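Nitroalkane oxidase (Podospora anserina, PDB 3MKH) oxidises primary and secondary nitroalkanes to aldehydes or ketones, using FAD and molecular oxygen and releasing nitrite and hydrogen peroxide. Local coordinates at residues 46-51 against 125-130; 101-106 against 182-187. All coordinates share one frame; numbering follows the deposited sequence.

Contact 1 (46-51 against 125-130); sequences STQPTY and EGSPLA
Tyr51 and Gln48, one turn apart on helix 48-56, reach over to Ser127, Pro128 and Leu129 in the loop that leads into strand 130-133. In this acyl-CoA dehydrogenase fold the contact joins the N-terminal helical part to the entrance of the β-sheet part. The CB of Tyr51 points toward the loop, and CG lies anti to the backbone N (chi1 -177°), which starts the ring off in that direction. Along one flank of the ring, CD1 rests 3.8 Å from Ser127 CB, and CE1 comes to 3.4 Å from Pro128 O. On the other flank, CE2 lies 3.7 Å from Leu129 CD2, and the same methyl is 3.6 Å from CZ, the two side chains crossing obliquely. At the tip, Tyr51 OH donates a hydrogen bond of 2.7 Å to Pro128 O, which lies at the ring edge near its plane; the donor sits 19° off the carbonyl plane. A second hydrogen bond joins this hydroxyl to Thr99 OG1 of helix 90-109, while Trp177 packs edge-to-face with the ring and binds Ser127 O through its NE1. A phenylalanine in place of Tyr51 would probably leave Pro128 O and Thr99 OG1 without this shared partner, loosening the tie between loop and helices. At the partly exposed margin the extended Gln48 side chain carries its amide to Ser127. There NE2 donates to Ser127 OG at 2.9 Å, nearly straight at 175°, with the oxygen lying in the amide plane.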
ATOM      1  N   SER A  46      22.303  13.910  30.644  1.00 20.92           N
ATOM      2  CA  SER A  46      23.631  14.085  30.075  1.00 21.68           C
ATOM      3  C   SER A  46      23.655  15.053  28.883  1.00 21.82           C
ATOM      4  O   SER A  46      24.721  15.467  28.454  1.00 18.86           O
ATOM      5  CB  SER A  46      24.233  12.738  29.638  1.00 22.53           C
ATOM      6  OG  SER A  46      23.688  12.305  28.395  1.00 21.46           O
ATOM      7  N   THR A  47      22.495  15.393  28.334  1.00 18.47           N
ATOM      8  CA  THR A  47      22.476  16.331  27.204  1.00 21.93           C
ATOM      9  C   THR A  47      22.404  17.808  27.618  1.00 20.45           C
ATOM     10  O   THR A  47      22.334  18.688  26.769  1.00 19.75           O
ATOM     11  CB  THR A  47      21.319  16.036  26.217  1.00 21.01           C
ATOM     12  OG1 THR A  47      20.064  16.189  26.889  1.00 19.72           O
ATOM     13  CG2 THR A  47      21.424  14.616  25.677  1.00 19.81           C
ATOM     14  N   GLN A  48      22.432  18.084  28.914  1.00 20.35           N
ATOM     15  CA  GLN A  48      22.320  19.476  29.350  1.00 22.20           C
ATOM     16  C   GLN A  48      23.448  20.378  28.811  1.00 21.14           C
ATOM     17  O   GLN A  48      23.183  21.466  28.287  1.00 21.09           O
ATOM     18  CB  GLN A  48      22.200  19.588  30.876  1.00 22.34           C
ATOM     19  CG  GLN A  48      21.817  21.011  31.319  1.00 21.64           C
ATOM     20  CD  GLN A  48      21.681  21.177  32.820  1.00 27.31           C
ATOM     21  OE1 GLN A  48      21.919  20.248  33.585  1.00 26.40           O
ATOM     22  NE2 GLN A  48      21.314  22.383  33.249  1.00 26.61           N
ATOM     23  N   PRO A  49      24.710  19.942  28.945  1.00 26.26           N
ATOM     24  CA  PRO A  49      25.778  20.812  28.440  1.00 23.94           C
ATOM     25  C   PRO A  49      25.629  21.159  26.954  1.00 24.62           C
ATOM     26  O   PRO A  49      25.860  22.310  26.566  1.00 21.55           O
ATOM     27  CB  PRO A  49      27.047  19.987  28.691  1.00 27.06           C
ATOM     28  CG  PRO A  49      26.692  19.154  29.904  1.00 28.14           C
ATOM     29  CD  PRO A  49      25.236  18.812  29.738  1.00 25.75           C
ATOM     30  N   THR A  50      25.244  20.203  26.115  1.00 23.51           N
ATOM     31  CA  THR A  50      25.092  20.560  24.709  1.00 22.12           C
ATOM     32  C   THR A  50      23.837  21.377  24.449  1.00 22.08           C
ATOM     33  O   THR A  50      23.812  22.203  23.539  1.00 22.16           O
ATOM     34  CB  THR A  50      25.187  19.359  23.747  1.00 28.90           C
ATOM     35  OG1 THR A  50      24.344  18.318  24.205  1.00 24.71           O
ATOM     36  CG2 THR A  50      26.628  18.832  23.672  1.00 32.73           C
ATOM     37  N   TYR A  51      22.797  21.167  25.245  1.00 19.03           N
ATOM     38  CA  TYR A  51      21.638  22.043  25.181  1.00 20.59           C
ATOM     39  C   TYR A  51      22.051  23.481  25.532  1.00 20.69           C
ATOM     40  O   TYR A  51      21.639  24.440  24.864  1.00 19.85           O
ATOM     41  CB  TYR A  51      20.544  21.527  26.125  1.00 21.45           C
ATOM     42  CG  TYR A  51      19.234  22.290  26.117  1.00 19.07           C
ATOM     43  CD1 TYR A  51      19.106  23.501  26.794  1.00 18.68           C
ATOM     44  CD2 TYR A  51      18.120  21.786  25.471  1.00 18.39           C
ATOM     45  CE1 TYR A  51      17.909  24.194  26.807  1.00 18.12           C
ATOM     46  CE2 TYR A  51      16.907  22.468  25.491  1.00 20.15           C
ATOM     47  CZ  TYR A  51      16.810  23.674  26.163  1.00 21.04           C
ATOM     48  OH  TYR A  51      15.612  24.357  26.198  1.00 20.45           O
ATOM     49  N   GLU A 125      21.774  32.651  27.620  1.00 26.37           N
ATOM     50  CA  GLU A 125      22.576  31.817  28.517  1.00 31.38           C
ATOM     51  C   GLU A 125      21.767  30.854  29.397  1.00 27.00           C
ATOM     52  O   GLU A 125      20.538  30.858  29.382  1.00 27.60           O
ATOM     53  CB  GLU A 125      23.537  32.665  29.359  1.00 35.28           C
ATOM     54  CG  GLU A 125      22.884  33.751  30.174  1.00 39.40           C
ATOM     55  CD  GLU A 125      23.912  34.743  30.708  1.00 52.60           C
ATOM     56  OE1 GLU A 125      23.798  35.151  31.887  1.00 62.18           O
ATOM     57  OE2 GLU A 125      24.841  35.103  29.949  1.00 48.72           O
ATOM     58  N   GLY A 126      22.481  30.037  30.164  1.00 26.86           N
ATOM     59  CA  GLY A 126      21.866  28.970  30.925  1.00 27.70           C
ATOM     60  C   GLY A 126      21.276  27.898  30.019  1.00 25.76           C
ATOM     61  O   GLY A 126      21.676  27.747  28.863  1.00 21.65           O
ATOM     62  N   SER A 127      20.313  27.154  30.549  1.00 22.98           N
ATOM     63  CA  SER A 127      19.706  26.066  29.808  1.00 20.32           C
ATOM     64  C   SER A 127      18.252  25.895  30.208  1.00 23.12           C
ATOM     65  O   SER A 127      17.853  24.810  30.624  1.00 25.27           O
ATOM     66  CB  SER A 127      20.495  24.774  30.064  1.00 24.20           C
ATOM     67  OG  SER A 127      20.693  24.570  31.455  1.00 24.73           O
ATOM     68  N   PRO A 128      17.442  26.963  30.057  1.00 23.07           N
ATOM     69  CA  PRO A 128      16.037  26.897  30.461  1.00 22.17           C
ATOM     70  C   PRO A 128      15.237  25.951  29.559  1.00 21.24           C
ATOM     71  O   PRO A 128      15.471  25.912  28.356  1.00 20.38           O
ATOM     72  CB  PRO A 128      15.546  28.339  30.280  1.00 25.02           C
ATOM     73  CG  PRO A 128      16.439  28.916  29.188  1.00 19.29           C
ATOM     74  CD  PRO A 128      17.784  28.247  29.406  1.00 23.47           C
ATOM     75  N   LEU A 129      14.308  25.214  30.153  1.00 19.46           N
ATOM     76  CA  LEU A 129      13.456  24.274  29.438  1.00 22.20           C
ATOM     77  C   LEU A 129      12.010  24.707  29.545  1.00 21.27           C
ATOM     78  O   LEU A 129      11.573  25.165  30.607  1.00 20.41           O
ATOM     79  CB  LEU A 129      13.577  22.884  30.065  1.00 18.21           C
ATOM     80  CG  LEU A 129      14.860  22.106  29.822  1.00 20.21           C
ATOM     81  CD1 LEU A 129      14.943  20.960  30.823  1.00 20.61           C
ATOM     82  CD2 LEU A 129      14.876  21.592  28.395  1.00 19.91           C
ATOM     83  N   ALA A 130      11.272  24.559  28.448  1.00 20.83           N
ATOM     84  CA  ALA A 130       9.842  24.836  28.418  1.00 17.67           C
ATOM     85  C   ALA A 130       9.129  23.588  27.913  1.00 20.28           C
ATOM     86  O   ALA A 130       9.731  22.763  27.222  1.00 17.72           O
ATOM     87  CB  ALA A 130       9.518  26.058  27.508  1.00 16.87           C
TER

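Contact 2 (101-106 against 182-187)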
ATOM      1  N   LEU A 101       8.097  24.199  21.204  1.00 18.27           N
ATOM      2  CA  LEU A 101       6.669  23.908  21.282  1.00 19.66           C
ATOM      3  C   LEU A 101       6.065  24.483  22.569  1.00 21.86           C
ATOM      4  O   LEU A 101       4.954  25.032  22.564  1.00 21.73           O
ATOM      5  CB  LEU A 101       6.416  22.392  21.185  1.00 19.85           C
ATOM      6  CG  LEU A 101       4.943  21.970  21.319  1.00 21.54           C
ATOM      7  CD1 LEU A 101       4.067  22.554  20.221  1.00 26.30           C
ATOM      8  CD2 LEU A 101       4.815  20.447  21.359  1.00 25.72           C
ATOM      9  N   GLY A 102       6.802  24.363  23.668  1.00 20.15           N
ATOM     10  CA  GLY A 102       6.354  24.905  24.939  1.00 21.95           C
ATOM     11  C   GLY A 102       6.202  26.421  24.916  1.00 21.29           C
ATOM     12  O   GLY A 102       5.336  26.975  25.590  1.00 23.87           O
ATOM     13  N   LEU A 103       7.046  27.097  24.144  1.00 21.63           N
ATOM     14  CA  LEU A 103       6.955  28.562  24.012  1.00 20.46           C
ATOM     15  C   LEU A 103       5.870  29.036  23.044  1.00 22.16           C
ATOM     16  O   LEU A 103       5.465  30.206  23.084  1.00 23.10           O
ATOM     17  CB  LEU A 103       8.307  29.146  23.590  1.00 17.99           C
ATOM     18  CG  LEU A 103       9.441  28.899  24.582  1.00 22.36           C
ATOM     19  CD1 LEU A 103      10.814  29.246  23.974  1.00 19.99           C
ATOM     20  CD2 LEU A 103       9.181  29.659  25.876  1.00 21.43           C
ATOM     21  N   THR A 104       5.398  28.134  22.188  1.00 20.48           N
ATOM     22  CA  THR A 104       4.452  28.494  21.134  1.00 21.16           C
ATOM     23  C   THR A 104       3.131  29.111  21.638  1.00 23.47           C
ATOM     24  O   THR A 104       2.693  30.129  21.110  1.00 24.95           O
ATOM     25  CB  THR A 104       4.196  27.304  20.175  1.00 23.88           C
ATOM     26  OG1 THR A 104       5.435  26.925  19.562  1.00 24.00           O
ATOM     27  CG2 THR A 104       3.170  27.684  19.080  1.00 24.33           C
ATOM     28  N   PRO A 105       2.503  28.523  22.671  1.00 22.65           N
ATOM     29  CA  PRO A 105       1.268  29.151  23.166  1.00 23.75           C
ATOM     30  C   PRO A 105       1.488  30.575  23.643  1.00 23.89           C
ATOM     31  O   PRO A 105       0.602  31.411  23.502  1.00 22.08           O
ATOM     32  CB  PRO A 105       0.862  28.250  24.341  1.00 25.84           C
ATOM     33  CG  PRO A 105       1.440  26.910  23.962  1.00 21.54           C
ATOM     34  CD  PRO A 105       2.784  27.253  23.367  1.00 21.93           C
ATOM     35  N   ILE A 106       2.666  30.846  24.189  1.00 22.73           N
ATOM     36  CA  ILE A 106       3.028  32.184  24.624  1.00 25.32           C
ATOM     37  C   ILE A 106       3.251  33.137  23.432  1.00 28.07           C
ATOM     38  O   ILE A 106       2.810  34.285  23.476  1.00 25.42           O
ATOM     39  CB  ILE A 106       4.230  32.155  25.578  1.00 29.55           C
ATOM     40  CG1 ILE A 106       3.857  31.340  26.823  1.00 31.33           C
ATOM     41  CG2 ILE A 106       4.604  33.564  26.010  1.00 29.60           C
ATOM     42  CD1 ILE A 106       5.007  31.043  27.730  1.00 29.90           C
ATOM     43  N   CYS A 182      10.272  21.757  35.124  1.00 21.80           N
ATOM     44  CA  CYS A 182      11.016  22.591  34.186  1.00 22.76           C
ATOM     45  C   CYS A 182      10.811  24.085  34.494  1.00 24.69           C
ATOM     46  O   CYS A 182      10.004  24.445  35.355  1.00 25.29           O
ATOM     47  CB  CYS A 182      10.609  22.261  32.744  1.00 23.87           C
ATOM     48  SG  CYS A 182       8.947  22.847  32.291  1.00 24.03           S
ATOM     49  N   ASP A 183      11.538  24.945  33.787  1.00 25.73           N
ATOM     50  CA  ASP A 183      11.422  26.399  33.975  1.00 25.70           C
ATOM     51  C   ASP A 183      10.048  26.965  33.651  1.00 27.69           C
ATOM     52  O   ASP A 183       9.541  27.828  34.371  1.00 25.18           O
ATOM     53  CB  ASP A 183      12.462  27.125  33.120  1.00 25.59           C
ATOM     54  CG  ASP A 183      13.876  26.645  33.397  1.00 29.95           C
ATOM     55  OD1 ASP A 183      14.632  27.381  34.065  1.00 32.34           O
ATOM     56  OD2 ASP A 183      14.233  25.533  32.944  1.00 26.81           O
ATOM     57  N   LEU A 184       9.452  26.510  32.551  1.00 21.03           N
ATOM     58  CA  LEU A 184       8.189  27.098  32.112  1.00 21.13           C
ATOM     59  C   LEU A 184       7.297  26.053  31.456  1.00 21.94           C
ATOM     60  O   LEU A 184       7.594  25.576  30.371  1.00 21.42           O
ATOM     61  CB  LEU A 184       8.457  28.238  31.128  1.00 21.89           C
ATOM     62  CG  LEU A 184       7.213  28.993  30.673  1.00 23.45           C
ATOM     63  CD1 LEU A 184       6.485  29.509  31.901  1.00 24.63           C
ATOM     64  CD2 LEU A 184       7.596  30.155  29.742  1.00 24.01           C
ATOM     65  N   ALA A 185       6.207  25.691  32.119  1.00 18.73           N
ATOM     66  CA  ALA A 185       5.275  24.711  31.569  1.00 20.34           C
ATOM     67  C   ALA A 185       3.975  25.412  31.188  1.00 23.20           C
ATOM     68  O   ALA A 185       3.431  26.171  31.989  1.00 22.77           O
ATOM     69  CB  ALA A 185       4.997  23.602  32.599  1.00 19.04           C
ATOM     70  N   CYS A 186       3.488  25.178  29.969  1.00 20.55           N
ATOM     71  CA  CYS A 186       2.143  25.623  29.592  1.00 20.58           C
ATOM     72  C   CYS A 186       1.174  24.469  29.838  1.00 23.42           C
ATOM     73  O   CYS A 186       1.130  23.518  29.055  1.00 22.47           O
ATOM     74  CB  CYS A 186       2.095  26.039  28.124  1.00 21.31           C
ATOM     75  SG  CYS A 186       3.006  27.573  27.791  1.00 25.50           S
ATOM     76  N   VAL A 187       0.410  24.547  30.926  1.00 21.19           N
ATOM     77  CA  VAL A 187      -0.412  23.414  31.341  1.00 19.01           C
ATOM     78  C   VAL A 187      -1.817  23.579  30.811  1.00 24.57           C
ATOM     79  O   VAL A 187      -2.529  24.543  31.143  1.00 21.95           O
ATOM     80  CB  VAL A 187      -0.424  23.225  32.862  1.00 19.17           C
ATOM     81  CG1 VAL A 187      -1.271  21.990  33.256  1.00 20.24           C
ATOM     82  CG2 VAL A 187       1.000  23.072  33.365  1.00 20.22           C
TER
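Cys186 presses its sulfur against one side of helix 90-109, into a shallow hollow outlined by Gly102, Pro105 and Ile106. This is α/β packing between the N-terminal helical part of the acyl-CoA dehydrogenase fold and strand 184-191 of its β-sheet. The axes of segments 101-106 and 184-187 approach to 7.9 Å, at 65°. The sulfur, Cys186 SG, comes to 3.3 Å from Gly102 O, the backbone edge of the hollow. Pro105 CB, at 4.1 Å from SG, forms one wall; Ile106 CG1, at 4.0 Å from SG, forms another. The helix is kinked here: the nitrogen of Pro105 has no N-H to give to the turn before, and Ile106 N makes no bond to it either. Strand alternation turns Leu184 and Cys186 to the helix and Ala185 away from it, so two bumps face the helix, and Ile106 meets both. Its CG1 lies anti to the carbonyl carbon (chi1 -61°), and CD1 beyond it touches Cys186 SG as well as Leu184. The Ile106 and Leu184 side chains reach toward each other tip to tip, with CD1 only 3.4 Å from Leu184 CD2, tighter than usual van der Waals contact. Leu103 CD2 adds a looser touch, 4.2 Å from that same Leu184 methyl. Pro105 also touches Val265 of helix 262-298; beside Cys186 in the sheet, Ile208 and Leu210 of strand 206-212 touch it too. The side-chain contacts are apolar, and the union of helix and sheet rests on fitted shapes.

In the fold
Both contacts are buried and join N-terminal helices to the sheet region, but they differ in depth and chemistry. Contact 1, farther from the chain centre and open to solvent at one margin, ties helix 48-56 to a loop through polar bonds and an aromatic ring. Contact 2 lies deeper, is wholly buried and sets apolar side chains of helix 90-109 against strand 184-191; Leu101, in its helix segment, touches FAD. The two meet where the loop becomes strand 130-133, running parallel to strand 184-191: Leu129 N is hydrogen-bonded to Asp183 OD2 (2.8 Å). Helix 90-109 serves both, touching the tyrosine side chain of contact 1 through Thr95 and Ile96 and carrying one segment of contact 2.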